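Side-chain contacts in HcgC (Methanococcus maripaludis S2, PDB 5O4J), which acts as an S-adenosylmethionine-dependent C-methyltransferase on a pyridinol, probably during biosynthesis of the iron-containing cofactor of [Fe]-hydrogenase: residues E27-A32 against Y51-Y56; A45-A50 against Y59-D64; D20-V25 against S175-L180. All blocks are in the same frame, centred on the assembly; numbering follows the deposited sequence.

In the fold
From the N terminus, helix 18-37 supplies the first half of two contacts: 20-25 for contact 3, then 27-32 for contact 1. The chain continues into strand 42-48 and helix 54-60. Contact 1 closes a short loop when 51-56 returns to the helix, and contact 2 closes a shorter one when 59-64 folds back on 45-50; because their segments alternate along the chain, the two loops cross. Contact 3 closes last, when 175-180, 150 residues beyond 20-25, returns to it, with both others nested inside. Contacts 1 and 3 share S-adenosyl-L-homocysteine (SAH) and are joined by Ser53 and Thr177, whereas contact 2, within the beta-alpha-beta unit, adjoins contact 1 alone through helix 54-60.

Contact 1 (E27-A32 against Y51-Y56); sequences EKKANA and YLSGSY. With SAH (S-adenosyl-L-homocysteine), chain E.
Lys29 reaches past Ser53 toward the carboxylate of SAH, while the next residue of the helix, Ala30, rests on Tyr56. The lysine leaves the backbone with CG anti to its carbonyl carbon (chi1 -65°), and the extended chain brings CD and the atoms beyond it past the serine hydroxyl. CB and CG lead away from helix 18-37; CD is the first to touch, 3.6 Å from Ser53 OG. CE passes the same hydroxyl more loosely, and NZ arrives 2.8 Å from SAH OXT. That ammonium also forms a salt bridge with Glu134 and hydrogen bonds with Ser175 O and Thr177 OG1, so several oxygens fix its place. Ser53 OG is hydrogen-bonded to the Thr177 hydroxyl. The other carboxylate oxygen is gripped by the backbone: Leu52 N donates to SAH O over 2.9 Å, nearly straight at 162°, and Ser53 N donates to the same oxygen over a longer 3.3 Å. A cis peptide precedes Leu52, whose CB sits above the centre of the Tyr51 ring, 3.7 Å from its plane. SAH SD lies at the edge of that ring, near its plane, 4.0 Å from Tyr51 CD1. The remaining packing is apolar: Ala30 CB approaches Tyr56 CE2 at 3.6 Å, obliquely to the ring, which also lies next to Glu27 CA. With a lysine ammonium at one carboxylate oxygen and the peptide N-H groups of Leu52 and Ser53 at the other, the contact makes a buried seat for the amino-acid end of SAH; the lysine charge and the two N-H groups would probably stabilise the carboxylate, with Glu134 balancing part of the lysine's charge.

Contact 2 (A45-A50 against Y59-D64); sequences AIVFGA and YSLLKD
Leu61 lays a single methyl, CD1, against both Val47 and Ala45, and this methyl makes the whole contact. Its nearer neighbour is Val47 CG2, 3.7 Å from Leu61 CD1; Ala45 CB stands a little farther off, 4.1 Å from the same methyl. The two branched side chains cross obliquely. Leu61 sends CD1 out as the leading branch because the bond from CB to CG places it anti to CA (chi2 171°). On the valine, CG1 is anti to the backbone N (chi1 179°), which leaves CG2 as the branch nearer the leucine. The backbones stay well separated, with Ala45 CA and Leu61 CA 7.8 Å apart, and the join is purely apolar. The tight part is therefore one buried row: two strand side chains that project from the same side of the sheet, and the leucine laid over them. Between the two segments the fit ends there, and other residues pack on these side chains, Ile70 and Leu112 on Val47 among them. Val47 CG1 is already 5.8 Å from Leu61 CD1, and the second leucine methyl, CD2, is 6.0 Å from Val47 CG2. Beyond Leu61 the chain turns outward to the exposed Lys63, held by a weak bond from Asp64 N to Leu61 O (3.3 Å). Strand 42-48 lies between the parallel strands 65-72 and 108-111 and begins the beta-alpha-beta unit that continues through helix 54-60 into 65-72; Leu61, just past that helix, also packs against Ile110 of strand 108-111 and Leu37 of helix 18-37.

Contact 3 (D20-V25 against S175-L180); sequences DIVSDV and SGTMTL. With PJL ((3~{E})-3-[(~{E})-3-oxidanylprop-2-enoyl]iminopropanoic acid), chain H; SAH (S-adenosyl-L-homocysteine), chain E.
Helix 18-37 meets the first turn of helix 177-193 most closely at Val25 and Thr177, whose CA atoms are 6.4 Å apart, with Gly176 as N-cap. In Thr177, OG1 lies beside the backbone N (chi1 -56°), which puts the CG2 methyl anti to that N and toward the valines, with OG1 on the ligand side. Val25 CG1 lies 3.9 Å from Thr177 CG2, the two side chains running antiparallel alongside each other, and also meets Leu180 CD1. Val22 CG1 reaches the threonine methyl at about a right angle. Thr177 N donates to SAH OXT over 2.8 Å. Cut back to an alanine, this residue would probably leave the valine methyls facing a gap and take one hydroxyl partner from Ser53 and Lys29. Farther round the turn, Thr179 holds one carboxylate oxygen of the bound imine acid PJL twice: its N donates to O13 over 3.0 Å and its OG1 to O13 over 2.7 Å. Gly176 CA lies close by, 3.3 Å from PJL O13. The contact is flanked by strand 159-167, which meets Leu180, and by helix 239-251, which meets Ile21, while Tyr200 of the second subunit packs on Met178 and Thr179.

Contact 1 (E27-A32 against Y51-Y56)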
loop_
_atom_site.group_PDB
_atom_site.type_symbol
_atom_site.label_atom_id
_atom_site.label_comp_id
_atom_site.label_asym_id
_atom_site.label_seq_id
_atom_site.Cartn_x
_atom_site.Cartn_y
_atom_site.Cartn_z
ATOM N N GLU A 27 19.765 19.377 3.416
ATOM C CA GLU A 27 19.877 20.248 4.586
ATOM C C GLU A 27 19.774 19.449 5.880
ATOM O O GLU A 27 20.538 19.679 6.830
ATOM C CB GLU A 27 18.801 21.335 4.530
ATOM C CG GLU A 27 18.829 22.299 5.715
ATOM C CD GLU A 27 17.747 23.367 5.642
ATOM O OE1 GLU A 27 18.055 24.537 5.947
ATOM O OE2 GLU A 27 16.594 23.040 5.279
ATOM N N LYS A 28 18.855 18.482 5.934
ATOM C CA LYS A 28 18.765 17.643 7.129
ATOM C C LYS A 28 20.059 16.874 7.378
ATOM O O LYS A 28 20.513 16.769 8.526
ATOM C CB LYS A 28 17.588 16.677 7.021
ATOM C CG LYS A 28 16.256 17.337 7.300
ATOM C CD LYS A 28 15.089 16.459 6.920
ATOM C CE LYS A 28 13.787 17.117 7.401
ATOM N NZ LYS A 28 12.573 16.319 7.138
ATOM N N LYS A 29 20.685 16.354 6.326
ATOM C CA LYS A 29 21.959 15.660 6.499
ATOM C C LYS A 29 23.044 16.619 6.981
ATOM O O LYS A 29 23.821 16.292 7.891
ATOM C CB LYS A 29 22.373 14.984 5.184
ATOM C CG LYS A 29 21.431 13.869 4.739
ATOM C CD LYS A 29 21.959 13.125 3.527
ATOM C CE LYS A 29 21.041 11.959 3.183
ATOM N NZ LYS A 29 21.588 11.118 2.073
ATOM N N ALA A 30 23.107 17.816 6.395
ATOM C CA ALA A 30 24.109 18.789 6.816
ATOM C C ALA A 30 23.903 19.190 8.268
ATOM O O ALA A 30 24.871 19.344 9.022
ATOM C CB ALA A 30 24.071 20.012 5.900
ATOM N N ASN A 31 22.646 19.396 8.673
ATOM C CA ASN A 31 22.373 19.774 10.051
ATOM C C ASN A 31 22.685 18.637 11.022
ATOM O O ASN A 31 23.124 18.895 12.149
ATOM C CB ASN A 31 20.927 20.239 10.183
ATOM C CG ASN A 31 20.738 21.657 9.677
ATOM O OD1 ASN A 31 21.687 22.451 9.664
ATOM N ND2 ASN A 31 19.525 21.981 9.251
ATOM N N ALA A 32 22.467 17.384 10.616
ATOM C CA ALA A 32 22.865 16.252 11.451
ATOM C C ALA A 32 24.369 16.257 11.701
ATOM O O ALA A 32 24.829 16.017 12.829
ATOM C CB ALA A 32 22.445 14.940 10.785
ATOM N N TYR A 51 28.223 14.078 -5.261
ATOM C CA TYR A 51 26.817 13.847 -5.539
ATOM C C TYR A 51 26.221 12.982 -4.430
ATOM O O TYR A 51 26.909 12.070 -3.959
ATOM C CB TYR A 51 26.679 13.173 -6.903
ATOM C CG TYR A 51 25.321 12.579 -7.202
ATOM C CD1 TYR A 51 24.985 11.319 -6.744
ATOM C CD2 TYR A 51 24.397 13.263 -7.977
ATOM C CE1 TYR A 51 23.763 10.762 -7.018
ATOM C CE2 TYR A 51 23.171 12.708 -8.271
ATOM C CZ TYR A 51 22.854 11.458 -7.786
ATOM O OH TYR A 51 21.619 10.907 -8.082
ATOM N N LEU A 52 24.990 13.235 -3.969
ATOM C CA LEU A 52 24.139 14.379 -4.312
ATOM C C LEU A 52 24.145 15.404 -3.169
ATOM O O LEU A 52 24.028 16.599 -3.406
ATOM C CB LEU A 52 22.721 13.893 -4.599
ATOM C CG LEU A 52 21.640 14.914 -4.922
ATOM C CD1 LEU A 52 22.092 15.898 -5.998
ATOM C CD2 LEU A 52 20.354 14.204 -5.359
ATOM N N SER A 53 24.271 14.939 -1.927
ATOM C CA SER A 53 24.287 15.848 -0.781
ATOM C C SER A 53 25.669 16.406 -0.476
ATOM O O SER A 53 25.776 17.363 0.307
ATOM C CB SER A 53 23.744 15.159 0.480
ATOM O OG SER A 53 23.414 13.802 0.262
ATOM N N GLY A 54 26.728 15.815 -1.040
ATOM C CA GLY A 54 28.078 16.238 -0.703
ATOM C C GLY A 54 28.338 17.712 -0.960
ATOM O O GLY A 54 28.997 18.381 -0.163
ATOM N N SER A 55 27.858 18.227 -2.092
ATOM C CA SER A 55 28.108 19.616 -2.456
ATOM C C SER A 55 27.654 20.567 -1.350
ATOM O O SER A 55 28.411 21.448 -0.914
ATOM C CB SER A 55 27.413 19.929 -3.789
ATOM O OG SER A 55 27.587 21.281 -4.143
ATOM N N TYR A 56 26.414 20.407 -0.883
ATOM C CA TYR A 56 25.911 21.302 0.154
ATOM C C TYR A 56 26.546 21.009 1.507
ATOM O O TYR A 56 26.836 21.931 2.277
ATOM C CB TYR A 56 24.393 21.210 0.277
ATOM C CG TYR A 56 23.924 22.178 1.328
ATOM C CD1 TYR A 56 23.937 23.540 1.088
ATOM C CD2 TYR A 56 23.522 21.739 2.579
ATOM C CE1 TYR A 56 23.544 24.441 2.058
ATOM C CE2 TYR A 56 23.124 22.634 3.557
ATOM C CZ TYR A 56 23.135 23.983 3.290
ATOM O OH TYR A 56 22.743 24.885 4.256
HETATM N N SAH E . 25.056 9.013 -0.178
HETATM C CA SAH E . 25.003 10.079 -1.223
HETATM C CB SAH E . 25.116 9.443 -2.607
HETATM C CG SAH E . 26.558 9.058 -2.931
HETATM S SD SAH E . 26.728 8.450 -4.590
HETATM C C SAH E . 23.721 10.860 -1.160
HETATM O O SAH E . 23.531 11.773 -2.001
HETATM O OXT SAH E . 22.902 10.553 -0.284
HETATM C "C5'" SAH E . 28.473 8.187 -4.693
HETATM C "C4'" SAH E . 29.263 9.469 -4.934
HETATM O "O4'" SAH E . 30.618 9.249 -4.524
HETATM C "C3'" SAH E . 29.330 9.814 -6.409
HETATM O "O3'" SAH E . 29.476 11.230 -6.604
HETATM C "C2'" SAH E . 30.558 9.052 -6.844
HETATM O "O2'" SAH E . 31.149 9.523 -8.060
HETATM C "C1'" SAH E . 31.481 9.259 -5.665
HETATM N N9 SAH E . 32.461 8.180 -5.471
HETATM C C8 SAH E . 32.250 6.853 -5.627
HETATM N N7 SAH E . 33.383 6.173 -5.319
HETATM C C5 SAH E . 34.307 7.079 -4.946
HETATM C C6 SAH E . 35.709 7.040 -4.488
HETATM N N6 SAH E . 36.353 5.856 -4.374
HETATM N N1 SAH E . 36.308 8.213 -4.202
HETATM C C2 SAH E . 35.677 9.392 -4.304
HETATM N N3 SAH E . 34.404 9.508 -4.717
HETATM C C4 SAH E . 33.694 8.400 -5.042
#

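Contact 2 (A45-A50 against Y59-D64)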
loop_
_atom_site.group_PDB
_atom_site.type_symbol
_atom_site.label_atom_id
_atom_site.label_comp_id
_atom_site.label_asym_id
_atom_site.label_seq_id
_atom_site.Cartn_x
_atom_site.Cartn_y
_atom_site.Cartn_z
ATOM N N ALA A 45 39.011 20.004 6.129
ATOM C CA ALA A 45 38.002 18.967 5.999
ATOM C C ALA A 45 38.061 18.395 4.593
ATOM O O ALA A 45 38.158 19.142 3.616
ATOM C CB ALA A 45 36.603 19.515 6.280
ATOM N N ILE A 46 38.018 17.070 4.495
ATOM C CA ILE A 46 37.929 16.384 3.212
ATOM C C ILE A 46 36.626 15.599 3.185
ATOM O O ILE A 46 36.347 14.810 4.096
ATOM C CB ILE A 46 39.143 15.472 2.962
ATOM C CG1 ILE A 46 40.380 16.353 2.770
ATOM C CG2 ILE A 46 38.903 14.581 1.736
ATOM C CD1 ILE A 46 41.626 15.636 2.296
ATOM N N VAL A 47 35.826 15.841 2.152
ATOM C CA VAL A 47 34.533 15.200 1.961
ATOM C C VAL A 47 34.620 14.363 0.693
ATOM O O VAL A 47 34.904 14.899 -0.388
ATOM C CB VAL A 47 33.407 16.237 1.855
ATOM C CG1 VAL A 47 32.061 15.557 1.621
ATOM C CG2 VAL A 47 33.380 17.112 3.097
ATOM N N PHE A 48 34.381 13.058 0.823
ATOM C CA PHE A 48 34.356 12.151 -0.319
ATOM C C PHE A 48 32.922 12.005 -0.815
ATOM O O PHE A 48 32.025 11.651 -0.040
ATOM C CB PHE A 48 34.923 10.778 0.048
ATOM C CG PHE A 48 36.392 10.780 0.339
ATOM C CD1 PHE A 48 37.315 10.627 -0.678
ATOM C CD2 PHE A 48 36.849 10.919 1.638
ATOM C CE1 PHE A 48 38.669 10.629 -0.412
ATOM C CE2 PHE A 48 38.203 10.916 1.909
ATOM C CZ PHE A 48 39.110 10.767 0.887
ATOM N N GLY A 49 32.709 12.277 -2.104
ATOM C CA GLY A 49 31.413 12.106 -2.726
ATOM C C GLY A 49 30.670 13.412 -2.915
ATOM O O GLY A 49 30.025 13.906 -1.990
ATOM N N ALA A 50 30.772 13.985 -4.114
ATOM C CA ALA A 50 30.152 15.281 -4.387
ATOM C C ALA A 50 28.649 15.148 -4.601
ATOM O O ALA A 50 27.876 16.014 -4.180
ATOM C CB ALA A 50 30.809 15.929 -5.605
ATOM N N TYR A 59 29.728 22.740 1.597
ATOM C CA TYR A 59 29.493 24.169 1.778
ATOM C C TYR A 59 29.167 24.489 3.234
ATOM O O TYR A 59 29.638 25.494 3.778
ATOM C CB TYR A 59 28.370 24.652 0.860
ATOM C CG TYR A 59 28.243 26.152 0.860
ATOM C CD1 TYR A 59 29.133 26.919 0.119
ATOM C CD2 TYR A 59 27.265 26.806 1.592
ATOM C CE1 TYR A 59 29.057 28.289 0.097
ATOM C CE2 TYR A 59 27.179 28.194 1.578
ATOM C CZ TYR A 59 28.081 28.924 0.825
ATOM O OH TYR A 59 28.018 30.299 0.795
ATOM N N SER A 60 28.343 23.657 3.873
ATOM C CA SER A 60 27.935 23.906 5.255
ATOM C C SER A 60 29.105 23.832 6.226
ATOM O O SER A 60 28.981 24.311 7.358
ATOM C CB SER A 60 26.853 22.912 5.689
ATOM O OG SER A 60 27.386 21.622 5.963
ATOM N N LEU A 61 30.226 23.235 5.823
ATOM C CA LEU A 61 31.390 23.135 6.697
ATOM C C LEU A 61 32.259 24.387 6.680
ATOM O O LEU A 61 33.125 24.531 7.548
ATOM C CB LEU A 61 32.250 21.940 6.286
ATOM C CG LEU A 61 31.604 20.560 6.394
ATOM C CD1 LEU A 61 32.524 19.549 5.750
ATOM C CD2 LEU A 61 31.315 20.191 7.846
ATOM N N LEU A 62 32.045 25.291 5.724
ATOM C CA LEU A 62 32.933 26.440 5.563
ATOM C C LEU A 62 32.984 27.313 6.807
ATOM O O LEU A 62 34.016 27.940 7.078
ATOM C CB LEU A 62 32.493 27.261 4.354
ATOM C CG LEU A 62 32.740 26.594 3.002
ATOM C CD1 LEU A 62 31.987 27.327 1.921
ATOM C CD2 LEU A 62 34.228 26.576 2.701
ATOM N N LYS A 63 31.891 27.384 7.567
ATOM C CA LYS A 63 31.865 28.257 8.735
ATOM C C LYS A 63 32.950 27.868 9.731
ATOM O O LYS A 63 33.733 28.715 10.178
ATOM C CB LYS A 63 30.484 28.218 9.389
ATOM C CG LYS A 63 30.355 29.105 10.629
ATOM C CD LYS A 63 29.217 28.638 11.518
ATOM C CE LYS A 63 29.268 29.302 12.881
ATOM N NZ LYS A 63 28.199 28.790 13.782
ATOM N N ASP A 64 33.020 26.587 10.078
ATOM C CA ASP A 64 33.916 26.119 11.124
ATOM C C ASP A 64 35.173 25.437 10.604
ATOM O O ASP A 64 36.047 25.102 11.412
ATOM C CB ASP A 64 33.174 25.151 12.046
ATOM C CG ASP A 64 32.111 25.842 12.878
ATOM O OD1 ASP A 64 32.184 27.078 13.023
ATOM O OD2 ASP A 64 31.224 25.143 13.403
#

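Contact 3 (D20-V25 against S175-L180)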
loop_
_atom_site.group_PDB
_atom_site.type_symbol
_atom_site.label_atom_id
_atom_site.label_comp_id
_atom_site.label_asym_id
_atom_site.label_seq_id
_atom_site.Cartn_x
_atom_site.Cartn_y
_atom_site.Cartn_z
ATOM N N ASP A 20 13.505 21.191 -4.607
ATOM C CA ASP A 20 13.117 21.595 -3.260
ATOM C C ASP A 20 13.162 20.419 -2.295
ATOM O O ASP A 20 13.528 20.582 -1.128
ATOM C CB ASP A 20 11.711 22.210 -3.271
ATOM C CG ASP A 20 11.615 23.457 -4.124
ATOM O OD1 ASP A 20 12.576 24.251 -4.156
ATOM O OD2 ASP A 20 10.560 23.656 -4.770
ATOM N N ILE A 21 12.749 19.237 -2.757
ATOM C CA ILE A 21 12.833 18.033 -1.937
ATOM C C ILE A 21 14.287 17.646 -1.724
ATOM O O ILE A 21 14.690 17.266 -0.619
ATOM C CB ILE A 21 12.034 16.890 -2.590
ATOM C CG1 ILE A 21 10.621 17.359 -2.944
ATOM C CG2 ILE A 21 11.989 15.687 -1.663
ATOM C CD1 ILE A 21 9.764 16.319 -3.647
ATOM N N VAL A 22 15.092 17.704 -2.786
ATOM C CA VAL A 22 16.527 17.466 -2.644
ATOM C C VAL A 22 17.095 18.392 -1.580
ATOM O O VAL A 22 17.775 17.958 -0.636
ATOM C CB VAL A 22 17.231 17.664 -3.997
ATOM C CG1 VAL A 22 18.762 17.590 -3.838
ATOM C CG2 VAL A 22 16.744 16.638 -4.998
ATOM N N SER A 23 16.801 19.688 -1.714
ATOM C CA SER A 23 17.318 20.688 -0.786
ATOM C C SER A 23 16.965 20.343 0.655
ATOM O O SER A 23 17.820 20.387 1.546
ATOM C CB SER A 23 16.767 22.067 -1.159
ATOM O OG SER A 23 17.253 23.069 -0.287
ATOM N N ASP A 24 15.696 20.010 0.905
ATOM C CA ASP A 24 15.276 19.710 2.273
ATOM C C ASP A 24 16.034 18.507 2.827
ATOM O O ASP A 24 16.499 18.535 3.971
ATOM C CB ASP A 24 13.768 19.470 2.327
ATOM C CG ASP A 24 12.962 20.724 2.014
ATOM O OD1 ASP A 24 13.533 21.835 2.079
ATOM O OD2 ASP A 24 11.759 20.600 1.700
ATOM N N VAL A 25 16.214 17.463 2.017
ATOM C CA VAL A 25 16.926 16.274 2.482
ATOM C C VAL A 25 18.394 16.589 2.744
ATOM O O VAL A 25 18.941 16.216 3.786
ATOM C CB VAL A 25 16.781 15.117 1.479
ATOM C CG1 VAL A 25 17.724 13.973 1.842
ATOM C CG2 VAL A 25 15.330 14.640 1.441
ATOM N N SER A 175 19.484 5.307 2.333
ATOM C CA SER A 175 19.517 6.661 2.862
ATOM C C SER A 175 19.958 7.675 1.826
ATOM O O SER A 175 20.162 8.848 2.175
ATOM C CB SER A 175 20.493 6.710 4.031
ATOM O OG SER A 175 21.760 6.290 3.562
ATOM N N GLY A 176 20.189 7.235 0.592
ATOM C CA GLY A 176 20.669 8.149 -0.430
ATOM C C GLY A 176 19.654 9.246 -0.696
ATOM O O GLY A 176 18.442 9.022 -0.670
ATOM N N THR A 177 20.161 10.451 -0.959
ATOM C CA THR A 177 19.275 11.578 -1.241
ATOM C C THR A 177 18.313 11.255 -2.379
ATOM O O THR A 177 17.110 11.489 -2.265
ATOM C CB THR A 177 20.110 12.817 -1.546
ATOM O OG1 THR A 177 20.994 13.059 -0.439
ATOM C CG2 THR A 177 19.243 14.048 -1.755
ATOM N N MET A 178 18.830 10.702 -3.485
ATOM C CA MET A 178 17.981 10.354 -4.622
ATOM C C MET A 178 16.896 9.355 -4.227
ATOM O O MET A 178 15.724 9.536 -4.574
ATOM C CB MET A 178 18.835 9.783 -5.755
ATOM C CG MET A 178 18.045 9.389 -7.013
ATOM S SD MET A 178 17.062 10.693 -7.749
ATOM C CE MET A 178 18.301 11.961 -8.009
ATOM N N THR A 179 17.277 8.265 -3.549
ATOM C CA THR A 179 16.297 7.264 -3.115
ATOM C C THR A 179 15.183 7.908 -2.297
ATOM O O THR A 179 13.992 7.637 -2.509
ATOM C CB THR A 179 16.975 6.170 -2.277
ATOM O OG1 THR A 179 17.935 5.456 -3.056
ATOM C CG2 THR A 179 15.956 5.173 -1.718
ATOM N N LEU A 180 15.566 8.740 -1.335
ATOM C CA LEU A 180 14.585 9.366 -0.460
ATOM C C LEU A 180 13.659 10.288 -1.242
ATOM O O LEU A 180 12.447 10.305 -0.999
ATOM C CB LEU A 180 15.291 10.127 0.653
ATOM C CG LEU A 180 16.061 9.246 1.634
ATOM C CD1 LEU A 180 16.976 10.099 2.498
ATOM C CD2 LEU A 180 15.098 8.427 2.478
HETATM O O14 PJL H . 21.902 7.627 -4.628
HETATM C C12 PJL H . 21.062 6.817 -4.128
HETATM O O13 PJL H . 20.037 7.164 -3.508
HETATM C C10 PJL H . 21.224 5.316 -4.235
HETATM C C4 PJL H . 22.658 4.864 -4.162
HETATM N N5 PJL H . 23.400 4.851 -5.181
HETATM C C6 PJL H . 24.682 4.436 -5.163
HETATM O O8 PJL H . 25.201 3.954 -6.158
HETATM C C7 PJL H . 25.513 4.532 -3.937
HETATM C C2 PJL H . 25.019 5.007 -2.797
HETATM O O1 PJL H . 25.717 5.099 -1.689
HETATM N N SAH E . 25.056 9.013 -0.178
HETATM C CA SAH E . 25.003 10.079 -1.223
HETATM C CB SAH E . 25.116 9.443 -2.607
HETATM C CG SAH E . 26.558 9.058 -2.931
HETATM S SD SAH E . 26.728 8.450 -4.590
HETATM C C SAH E . 23.721 10.860 -1.160
HETATM O O SAH E . 23.531 11.773 -2.001
HETATM O OXT SAH E . 22.902 10.553 -0.284
HETATM C "C5'" SAH E . 28.473 8.187 -4.693
HETATM C "C4'" SAH E . 29.263 9.469 -4.934
HETATM O "O4'" SAH E . 30.618 9.249 -4.524
HETATM C "C3'" SAH E . 29.330 9.814 -6.409
HETATM O "O3'" SAH E . 29.476 11.230 -6.604
HETATM C "C2'" SAH E . 30.558 9.052 -6.844
HETATM O "O2'" SAH E . 31.149 9.523 -8.060
HETATM C "C1'" SAH E . 31.481 9.259 -5.665
HETATM N N9 SAH E . 32.461 8.180 -5.471
HETATM C C8 SAH E . 32.250 6.853 -5.627
HETATM N N7 SAH E . 33.383 6.173 -5.319
HETATM C C5 SAH E . 34.307 7.079 -4.946
HETATM C C6 SAH E . 35.709 7.040 -4.488
HETATM N N6 SAH E . 36.353 5.856 -4.374
HETATM N N1 SAH E . 36.308 8.213 -4.202
HETATM C C2 SAH E . 35.677 9.392 -4.304
HETATM N N3 SAH E . 34.404 9.508 -4.717
HETATM C C4 SAH E . 33.694 8.400 -5.042
#